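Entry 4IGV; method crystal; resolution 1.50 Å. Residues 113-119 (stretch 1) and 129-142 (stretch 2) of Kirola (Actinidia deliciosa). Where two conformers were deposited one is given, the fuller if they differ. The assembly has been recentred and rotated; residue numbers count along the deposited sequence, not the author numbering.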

ATOM      1  N   SER A 113      -0.622   9.758  11.858  1.00 17.80           N
ATOM      2  CA  SER A 113      -0.324   9.942  10.460  1.00 17.86           C
ATOM      3  C   SER A 113       0.099   8.654   9.803  1.00 16.38           C
ATOM      4  O   SER A 113       0.508   7.692  10.476  1.00 16.55           O
ATOM      5  CB  SER A 113       0.728  10.991  10.257  1.00 20.48           C
ATOM      6  OG  SER A 113       1.940  10.536  10.812  1.00 22.35           O
ATOM      7  N   VAL A 114       0.015   8.627   8.485  1.00 15.29           N
ATOM      8  CA  VAL A 114       0.432   7.495   7.654  1.00 14.42           C
ATOM      9  C   VAL A 114       1.440   7.986   6.646  1.00 15.84           C
ATOM     10  O   VAL A 114       1.172   8.998   5.947  1.00 17.56           O
ATOM     11  CB  VAL A 114      -0.818   6.881   6.958  1.00 15.71           C
ATOM     12  CG1 VAL A 114      -0.390   5.678   6.077  1.00 18.50           C
ATOM     13  CG2 VAL A 114      -1.888   6.482   7.981  1.00 17.10           C
ATOM     14  N   THR A 115       2.590   7.338   6.591  1.00 14.87           N
ATOM     15  CA  THR A 115       3.575   7.680   5.620  1.00 14.70           C
ATOM     16  C   THR A 115       3.697   6.554   4.618  1.00 13.82           C
ATOM     17  O   THR A 115       3.913   5.389   4.992  1.00 14.30           O
ATOM     18  CB  THR A 115       4.932   7.902   6.298  1.00 15.71           C
ATOM     19  OG1 THR A 115       4.804   9.013   7.183  1.00 17.81           O
ATOM     20  CG2 THR A 115       5.996   8.302   5.235  1.00 17.55           C
ATOM     21  N   TRP A 116       3.585   6.919   3.351  1.00 12.37           N
ATOM     22  CA  TRP A 116       3.741   5.986   2.223  1.00 13.09           C
ATOM     23  C   TRP A 116       5.106   6.267   1.574  1.00 13.06           C
ATOM     24  O   TRP A 116       5.404   7.432   1.238  1.00 14.02           O
ATOM     25  CB  TRP A 116       2.623   6.268   1.199  1.00 14.07           C
ATOM     26  CG  TRP A 116       1.280   5.850   1.653  1.00 12.16           C
ATOM     27  CD1 TRP A 116       0.372   6.626   2.274  1.00 14.58           C
ATOM     28  CD2 TRP A 116       0.644   4.585   1.422  1.00 12.63           C
ATOM     29  NE1 TRP A 116      -0.772   5.897   2.549  1.00 14.85           N
ATOM     30  CE2 TRP A 116      -0.640   4.664   1.970  1.00 13.91           C
ATOM     31  CE3 TRP A 116       1.005   3.451   0.733  1.00 14.36           C
ATOM     32  CZ2 TRP A 116      -1.532   3.604   1.926  1.00 14.89           C
ATOM     33  CZ3 TRP A 116       0.135   2.388   0.690  1.00 16.70           C
ATOM     34  CH2 TRP A 116      -1.153   2.490   1.238  1.00 15.58           C
ATOM     35  N   THR A 117       5.925   5.244   1.432  1.00 13.41           N
ATOM     36  CA  THR A 117       7.196   5.356   0.790  1.00 14.25           C
ATOM     37  C   THR A 117       7.283   4.350  -0.331  1.00 14.27           C
ATOM     38  O   THR A 117       7.046   3.156  -0.104  1.00 14.39           O
ATOM     39  CB  THR A 117       8.364   5.169   1.795  1.00 15.48           C
ATOM     40  OG1 THR A 117       8.296   6.094   2.843  1.00 16.34           O
ATOM     41  CG2 THR A 117       9.739   5.310   1.091  1.00 18.04           C
ATOM     42  N   PHE A 118       7.668   4.790  -1.518  1.00 14.39           N
ATOM     43  CA  PHE A 118       7.964   3.915  -2.638  1.00 14.77           C
ATOM     44  C   PHE A 118       9.450   3.932  -2.902  1.00 15.81           C
ATOM     45  O   PHE A 118      10.058   4.989  -2.929  1.00 16.33           O
ATOM     46  CB  PHE A 118       7.306   4.369  -3.933  1.00 14.08           C
ATOM     47  CG  PHE A 118       5.803   4.475  -3.925  1.00 14.76           C
ATOM     48  CD1 PHE A 118       4.982   3.878  -2.994  1.00 14.22           C
ATOM     49  CD2 PHE A 118       5.189   5.162  -4.979  1.00 15.96           C
ATOM     50  CE1 PHE A 118       3.604   3.994  -3.090  1.00 13.99           C
ATOM     51  CE2 PHE A 118       3.792   5.286  -5.061  1.00 17.23           C
ATOM     52  CZ  PHE A 118       3.035   4.669  -4.145  1.00 14.33           C
ATOM     53  N   HIS A 119      10.038   2.753  -3.097  1.00 15.86           N
ATOM     54  CA  HIS A 119      11.406   2.650  -3.601  1.00 16.84           C
ATOM     55  C   HIS A 119      11.298   1.814  -4.856  1.00 17.26           C
ATOM     56  O   HIS A 119      10.774   0.695  -4.831  1.00 18.02           O
ATOM     57  CB  HIS A 119      12.318   1.922  -2.621  1.00 17.20           C
ATOM     58  CG  HIS A 119      12.626   2.687  -1.379  1.00 20.39           C
ATOM     59  ND1 HIS A 119      13.590   3.678  -1.359  1.00 31.57           N
ATOM     60  CD2 HIS A 119      12.172   2.579  -0.110  1.00 27.64           C
ATOM     61  CE1 HIS A 119      13.643   4.211  -0.147  1.00 32.08           C
ATOM     62  NE2 HIS A 119      12.802   3.561   0.631  1.00 28.26           N
TER
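Stretch 2, residues 129-142: EPNTLMNFCIEITK

Residues 131-142 form a helix that lies along the strand 113-119 and runs nearly antiparallel to it. Glu 129 and Pro 130 form the lead-in, with Pro 130 at the N-cap position, and the helix extends from Asn 131 through Lys 142 and onward in the chain. It is held by regular i to i+4 backbone hydrogen bonds, from Met 134 N to Pro 130 O (3.0 Å) through Lys 142 N to Ile 138 O (3.0 Å). The N-to-C directions of strand and helix make an angle of 158°, and the axes approach to 9.9 Å. The register follows from this direction: the CA atoms of Val 114 and Thr 141 are 8.1 Å apart, those of Trp 116 and Cys 137 are 7.7 Å apart, and Phe 118 packs near the start of the helix. Alternation along the strand directs the CA-to-CB bonds of Val 114, Trp 116 and Phe 118 toward the helix, while those of Thr 115 and Thr 117 point away. Together the two stretches bury 467 Å², with Phe 118 (114 Å²) and Trp 116 (113 Å²) the most heavily covered residues.

One hydrogen bond links the stretches. The indole NE1 of Trp 116 donates to OG1 of Thr 141 at 2.9 Å, with an N-H...O angle of 133°, and the hydroxyl lies at the ring edge, near its plane. Thr 141 OG1 in turn donates to Cys 137 O at 2.8 Å, so the hydroxyl connects the indole to the helix backbone one turn earlier.

One face of each aromatic ring is used in a CH-pi contact. Cys 137 CB sits 3.6 Å from the centroid of the Trp 116 six-membered ring and only 7° off its normal. Met 134 CE takes the equivalent position over Phe 118, 3.8 Å from the ring centroid and again 7° off the normal. The CA-to-CB bond of Met 134 points sideways relative to the strand, but its chain, with chi1 t and both chi2 and chi3 p, brings its end nearer to the strand.

The sulfur atoms of both residues also approach the rings. Cys 137 SG is 4.0 Å from the centroid of the Trp 116 six-membered ring in an oblique approach, yet meets Phe 118 at the edge, 5.2 Å from that centroid. Met 134 SD lies obliquely to Phe 118, 4.5 Å from its centroid, and packs 3.7 Å from Trp 116 CB.

Apolar contacts complete the packing. Ile 138 has its CA-to-CB bond directed away from the strand, but its side chain returns to place CD1 3.6 Å from Trp 116 CD1. Phe 118 CD2 lies 3.8 Å from Pro 130 CG, Phe 118 CZ 3.9 Å from Leu 133 CD2, and Phe 118 CE2 3.7 Å from Met 134 CB. Val 114 is more loosely engaged, its CG2 4.4 Å from Thr 141 CG2.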

ATOM      1  N   GLU A 129       7.658   8.710 -13.139  1.00 30.75           N
ATOM      2  CA  GLU A 129       7.608   8.509 -11.688  1.00 28.66           C
ATOM      3  C   GLU A 129       6.154   8.083 -11.343  1.00 25.70           C
ATOM      4  O   GLU A 129       5.195   8.492 -12.005  1.00 26.01           O
ATOM      5  CB  GLU A 129       7.982   9.745 -10.867  1.00 30.27           C
ATOM      6  CG  GLU A 129       9.310  10.442 -11.098  1.00 36.01           C
ATOM      7  CD  GLU A 129      10.398   9.594 -11.701  1.00 41.75           C
ATOM      8  OE1 GLU A 129      10.752   8.554 -11.107  1.00 43.72           O
ATOM      9  OE2 GLU A 129      10.951  10.021 -12.764  1.00 47.39           O
ATOM     10  N   PRO A 130       5.986   7.259 -10.305  1.00 23.72           N
ATOM     11  CA  PRO A 130       4.681   6.656  -9.972  1.00 22.53           C
ATOM     12  C   PRO A 130       3.744   7.585  -9.208  1.00 21.42           C
ATOM     13  O   PRO A 130       3.135   7.214  -8.166  1.00 18.90           O
ATOM     14  CB  PRO A 130       5.077   5.421  -9.168  1.00 21.13           C
ATOM     15  CG  PRO A 130       6.366   5.789  -8.543  1.00 22.41           C
ATOM     16  CD  PRO A 130       7.084   6.659  -9.530  1.00 24.47           C
ATOM     17  N   ASN A 131       3.546   8.788  -9.736  1.00 21.08           N
ATOM     18  CA  ASN A 131       2.652   9.731  -9.064  1.00 21.19           C
ATOM     19  C   ASN A 131       1.211   9.259  -9.001  1.00 19.12           C
ATOM     20  O   ASN A 131       0.548   9.445  -7.998  1.00 19.16           O
ATOM     21  CB  ASN A 131       2.737  11.127  -9.720  1.00 24.19           C
ATOM     22  CG  ASN A 131       4.079  11.782  -9.442  1.00 29.40           C
ATOM     23  OD1 ASN A 131       4.373  12.139  -8.293  1.00 35.54           O
ATOM     24  ND2 ASN A 131       4.897  11.893 -10.446  1.00 36.57           N
ATOM     25  N   THR A 132       0.742   8.623 -10.059  1.00 20.53           N
ATOM     26  CA  THR A 132      -0.629   8.171 -10.100  1.00 19.89           C
ATOM     27  C   THR A 132      -0.847   7.106  -9.036  1.00 17.76           C
ATOM     28  O   THR A 132      -1.870   7.079  -8.372  1.00 18.23           O
ATOM     29  CB  THR A 132      -1.017   7.628 -11.507  1.00 22.30           C
ATOM     30  OG1 THR A 132      -0.913   8.703 -12.472  1.00 29.21           O
ATOM     31  CG2 THR A 132      -2.422   7.101 -11.514  1.00 25.92           C
ATOM     32  N   LEU A 133       0.140   6.236  -8.821  1.00 17.65           N
ATOM     33  CA  LEU A 133       0.008   5.214  -7.788  1.00 16.23           C
ATOM     34  C   LEU A 133       0.022   5.832  -6.377  1.00 14.83           C
ATOM     35  O   LEU A 133      -0.698   5.414  -5.479  1.00 14.51           O
ATOM     36  CB  LEU A 133       1.145   4.176  -7.938  1.00 17.15           C
ATOM     37  CG  LEU A 133       1.013   2.966  -7.047  1.00 17.21           C
ATOM     38  CD1 LEU A 133      -0.216   2.087  -7.425  1.00 21.88           C
ATOM     39  CD2 LEU A 133       2.287   2.122  -7.006  1.00 18.37           C
ATOM     40  N   MET A 134       0.868   6.844  -6.190  1.00 15.53           N
ATOM     41  CA  MET A 134       0.855   7.537  -4.896  1.00 15.04           C
ATOM     42  C   MET A 134      -0.486   8.205  -4.627  1.00 15.78           C
ATOM     43  O   MET A 134      -1.014   8.092  -3.521  1.00 16.04           O
ATOM     44  CB  MET A 134       2.009   8.548  -4.788  1.00 16.41           C
ATOM     45  CG  MET A 134       2.055   9.231  -3.446  1.00 16.00           C
ATOM     46  SD  MET A 134       2.372   8.100  -2.041  1.00 16.28           S
ATOM     47  CE  MET A 134       4.122   7.872  -2.221  1.00 17.62           C
ATOM     48  N   ASN A 135      -1.060   8.851  -5.628  1.00 16.03           N
ATOM     49  CA  ASN A 135      -2.382   9.461  -5.471  1.00 17.04           C
ATOM     50  C   ASN A 135      -3.397   8.413  -5.091  1.00 16.29           C
ATOM     51  O   ASN A 135      -4.235   8.635  -4.228  1.00 16.62           O
ATOM     52  CB  ASN A 135      -2.816  10.152  -6.771  1.00 18.19           C
ATOM     53  CG  ASN A 135      -1.956  11.373  -7.132  1.00 21.46           C
ATOM     54  OD1 ASN A 135      -1.355  12.003  -6.257  1.00 27.95           O
ATOM     55  ND2 ASN A 135      -1.932  11.728  -8.441  1.00 26.07           N
ATOM     56  N   PHE A 136      -3.297   7.237  -5.695  1.00 15.50           N
ATOM     57  CA  PHE A 136      -4.182   6.110  -5.412  1.00 15.40           C
ATOM     58  C   PHE A 136      -4.099   5.677  -3.953  1.00 14.30           C
ATOM     59  O   PHE A 136      -5.077   5.430  -3.279  1.00 14.77           O
ATOM     60  CB  PHE A 136      -3.872   5.027  -6.462  1.00 16.59           C
ATOM     61  CG  PHE A 136      -4.431   3.643  -6.232  1.00 19.71           C
ATOM     62  CD1 PHE A 136      -5.608   3.225  -6.836  1.00 25.67           C
ATOM     63  CD2 PHE A 136      -3.708   2.755  -5.495  1.00 21.39           C
ATOM     64  CE1 PHE A 136      -6.043   1.904  -6.656  1.00 23.89           C
ATOM     65  CE2 PHE A 136      -4.150   1.463  -5.305  1.00 26.79           C
ATOM     66  CZ  PHE A 136      -5.345   1.075  -5.892  1.00 25.18           C
ATOM     67  N   CYS A 137      -2.865   5.520  -3.468  1.00 13.15           N
ATOM     68  CA  CYS A 137      -2.624   5.133  -2.092  1.00 13.20           C
ATOM     69  C   CYS A 137      -3.147   6.160  -1.104  1.00 13.19           C
ATOM     70  O   CYS A 137      -3.714   5.795  -0.067  1.00 12.90           O
ATOM     71  CB  CYS A 137      -1.142   4.892  -1.859  1.00 13.84           C
ATOM     72  SG  CYS A 137      -0.477   3.395  -2.684  1.00 15.81           S
ATOM     73  N   ILE A 138      -2.955   7.432  -1.403  0.60 12.79           N
ATOM     74  CA  ILE A 138      -3.465   8.479  -0.532  0.60 12.56           C
ATOM     75  C   ILE A 138      -4.998   8.460  -0.522  0.60 12.51           C
ATOM     76  O   ILE A 138      -5.624   8.670   0.510  0.60 13.87           O
ATOM     77  CB  ILE A 138      -2.901   9.840  -0.913  0.60 13.32           C
ATOM     78  CG1 ILE A 138      -1.367   9.844  -0.685  0.60 14.57           C
ATOM     79  CG2 ILE A 138      -3.559  10.952  -0.089  0.60 14.41           C
ATOM     80  CD1 ILE A 138      -0.952   9.650   0.735  0.60 16.51           C
ATOM     81  N   GLU A 139      -5.589   8.159  -1.682  0.50 13.25           N
ATOM     82  CA  GLU A 139      -7.062   8.093  -1.798  0.50 13.95           C
ATOM     83  C   GLU A 139      -7.573   6.980  -0.935  0.50 13.11           C
ATOM     84  O   GLU A 139      -8.507   7.134  -0.149  0.50 13.16           O
ATOM     85  CB  GLU A 139      -7.539   7.801  -3.234  0.50 14.19           C
ATOM     86  CG  GLU A 139      -9.070   8.013  -3.303  0.50 18.59           C
ATOM     87  CD  GLU A 139      -9.796   7.459  -4.509  0.50 26.45           C
ATOM     88  OE1 GLU A 139      -9.198   7.362  -5.607  0.50 32.58           O
ATOM     89  OE2 GLU A 139     -11.009   7.144  -4.314  0.50 26.21           O
ATOM     90  N   ILE A 140      -6.951   5.816  -1.074  1.00 13.53           N
ATOM     91  CA  ILE A 140      -7.296   4.663  -0.235  1.00 13.69           C
ATOM     92  C   ILE A 140      -7.248   5.051   1.244  1.00 12.69           C
ATOM     93  O   ILE A 140      -8.156   4.739   2.007  1.00 13.55           O
ATOM     94  CB  ILE A 140      -6.434   3.437  -0.524  1.00 14.23           C
ATOM     95  CG1 ILE A 140      -6.819   2.878  -1.889  1.00 16.63           C
ATOM     96  CG2 ILE A 140      -6.625   2.398   0.590  1.00 17.80           C
ATOM     97  CD1 ILE A 140      -5.791   1.865  -2.376  1.00 20.50           C
ATOM     98  N   THR A 141      -6.189   5.772   1.629  1.00 12.37           N
ATOM     99  CA  THR A 141      -6.031   6.216   2.991  1.00 12.67           C
ATOM    100  C   THR A 141      -7.219   7.087   3.426  1.00 12.69           C
ATOM    101  O   THR A 141      -7.774   6.909   4.507  1.00 12.52           O
ATOM    102  CB  THR A 141      -4.715   7.017   3.138  1.00 12.30           C
ATOM    103  OG1 THR A 141      -3.616   6.173   2.746  1.00 13.18           O
ATOM    104  CG2 THR A 141      -4.498   7.525   4.554  1.00 14.44           C
ATOM    105  N   LYS A 142      -7.628   8.007   2.575  1.00 12.81           N
ATOM    106  CA  LYS A 142      -8.759   8.880   2.881  1.00 13.33           C
ATOM    107  C   LYS A 142     -10.082   8.123   2.945  1.00 12.35           C
ATOM    108  O   LYS A 142     -10.934   8.428   3.804  1.00 13.10           O
ATOM    109  CB  LYS A 142      -8.807  10.037   1.884  1.00 13.87           C
ATOM    110  CG  LYS A 142      -7.646  11.019   2.046  1.00 16.93           C
ATOM    111  CD  LYS A 142      -7.619  12.047   0.963  1.00 21.52           C
ATOM    112  CE  LYS A 142      -6.394  12.910   1.058  1.00 23.91           C
ATOM    113  NZ  LYS A 142      -6.400  13.901  -0.059  1.00 30.77           N
TER